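Local coordinates for head completion protein gp6 (Enterobacteria phage HK97, PDB 3JVO) that completes the phage head as a thirteen-subunit connector ring that binds the portal protein and gp7 and leaves a central channel open for DNA ejection, at residues I3-V8 with L31-A36. Numbering follows the deposited sequence.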
# COMPACT_ATOMS: atom_id res chain seq x y z
N ILE G 3 -17.33 8.17 -49.27
CA ILE G 3 -16.14 9.01 -49.23
C ILE G 3 -14.89 8.16 -49.01
O ILE G 3 -14.86 7.27 -48.15
CB ILE G 3 -16.25 10.11 -48.14
CG1 ILE G 3 -17.50 10.95 -48.36
CG2 ILE G 3 -15.00 11.00 -48.13
CD1 ILE G 3 -17.83 11.88 -47.22
N ASP G 4 -13.86 8.43 -49.81
CA ASP G 4 -12.58 7.78 -49.64
C ASP G 4 -11.77 8.55 -48.59
O ASP G 4 -11.49 9.75 -48.77
CB ASP G 4 -11.84 7.77 -50.98
CG ASP G 4 -10.44 7.18 -50.88
OD1 ASP G 4 -9.97 6.90 -49.75
OD2 ASP G 4 -9.80 7.02 -51.93
N VAL G 5 -11.37 7.88 -47.51
CA VAL G 5 -10.64 8.54 -46.41
C VAL G 5 -9.39 9.30 -46.90
O VAL G 5 -9.10 10.37 -46.41
CB VAL G 5 -10.30 7.58 -45.23
CG1 VAL G 5 -9.36 6.49 -45.66
CG2 VAL G 5 -9.71 8.37 -44.04
N LEU G 6 -8.69 8.76 -47.89
CA LEU G 6 -7.49 9.40 -48.43
C LEU G 6 -7.76 10.71 -49.19
O LEU G 6 -6.83 11.46 -49.45
CB LEU G 6 -6.65 8.42 -49.26
CG LEU G 6 -6.11 7.21 -48.47
CD1 LEU G 6 -5.29 6.29 -49.37
CD2 LEU G 6 -5.27 7.67 -47.28
N ASP G 7 -9.02 11.00 -49.53
CA ASP G 7 -9.39 12.30 -50.11
C ASP G 7 -9.64 13.32 -49.03
O ASP G 7 -9.71 14.52 -49.31
CB ASP G 7 -10.68 12.19 -50.93
CG ASP G 7 -10.49 11.41 -52.23
OD1 ASP G 7 -9.35 11.35 -52.74
OD2 ASP G 7 -11.52 10.87 -52.72
N VAL G 8 -9.83 12.83 -47.80
CA VAL G 8 -10.06 13.65 -46.62
C VAL G 8 -8.71 13.94 -45.94
O VAL G 8 -8.38 15.09 -45.66
CB VAL G 8 -11.05 12.93 -45.64
CG1 VAL G 8 -11.31 13.75 -44.38
CG2 VAL G 8 -12.38 12.60 -46.35
N LEU G 31 -5.54 0.45 -44.54
CA LEU G 31 -6.62 -0.30 -43.90
C LEU G 31 -7.00 0.31 -42.54
O LEU G 31 -8.19 0.45 -42.21
CB LEU G 31 -6.23 -1.79 -43.77
CG LEU G 31 -7.27 -2.76 -43.19
CD1 LEU G 31 -6.88 -4.27 -43.35
CD2 LEU G 31 -7.55 -2.45 -41.68
N TYR G 32 -5.99 0.71 -41.76
CA TYR G 32 -6.24 1.36 -40.48
C TYR G 32 -6.98 2.69 -40.68
O TYR G 32 -7.89 3.03 -39.92
CB TYR G 32 -4.93 1.65 -39.74
CG TYR G 32 -4.15 0.44 -39.24
CD1 TYR G 32 -4.77 -0.76 -38.90
CD2 TYR G 32 -2.76 0.52 -39.09
CE1 TYR G 32 -4.03 -1.86 -38.43
CE2 TYR G 32 -2.00 -0.58 -38.64
CZ TYR G 32 -2.63 -1.75 -38.29
OH TYR G 32 -1.87 -2.82 -37.83
N ALA G 33 -6.56 3.45 -41.68
CA ALA G 33 -7.15 4.75 -42.00
C ALA G 33 -8.62 4.56 -42.38
O ALA G 33 -9.47 5.31 -41.93
CB ALA G 33 -6.39 5.42 -43.12
N GLN G 34 -8.89 3.55 -43.22
CA GLN G 34 -10.25 3.26 -43.66
C GLN G 34 -11.12 2.82 -42.48
O GLN G 34 -12.27 3.24 -42.37
CB GLN G 34 -10.24 2.19 -44.74
CG GLN G 34 -9.59 2.65 -46.07
CD GLN G 34 -9.37 1.50 -47.05
OE1 GLN G 34 -9.31 0.34 -46.64
NE2 GLN G 34 -9.26 1.82 -48.34
N ALA G 35 -10.55 2.00 -41.60
CA ALA G 35 -11.25 1.51 -40.42
C ALA G 35 -11.58 2.67 -39.49
O ALA G 35 -12.68 2.75 -38.96
CB ALA G 35 -10.42 0.47 -39.70
N ALA G 36 -10.62 3.56 -39.27
CA ALA G 36 -10.82 4.70 -38.37
C ALA G 36 -11.88 5.65 -38.92
O ALA G 36 -12.68 6.21 -38.16
CB ALA G 36 -9.54 5.44 -38.17
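V5 points its branched side chain at the backbone and CB of A33 and at the root of Q34, laying the short N-terminal turn 3-8 against the middle of helix 26-44. This is the mainly helical fold of a gp6-like head-tail connector subunit, and the contact packs its N-terminal segment on one of its long helices. The backbones come close, with the CA of V5 6.0 Å from the CA of Q34. Such an approach suits A33, whose single methyl keeps this face of the helix low; A33 CB meets V5 CG1 at 4.1 Å. Valine's two short methyls fit this close approach, one toward A33 CB and the Q34 backbone, the other toward the A33 carbonyl. With chi1 at 64°, CG1 sits between V5's own backbone N and carbonyl carbon and rests near the peptide N of Q34. The aliphatic part of Q34 makes up the border of the patch: its chain crosses that of V5 at about a right angle, and Q34 CG lies 3.9 Å from V5 CG1. Beyond CG the chain runs on extended, so a glutamine can give its CG methylene to the valine while its polar amide lies further out.

F14 of helix 11-17 packs on both V5 and A33, while F37, one turn further along helix 26-44, also touches V5. Q34, together with A35, also packs on A57 of a second subunit, so the helix that receives V5 also takes part in ring assembly.

The turn bearing V5 is started by D4, an aspartate at the N-cap. D4 OD1 accepts from the backbone N of L6, 2.9 Å away, which approaches from above the carboxylate plane. V5 CG2, its other methyl, ends 3.7 Å from the carbonyl O of A33.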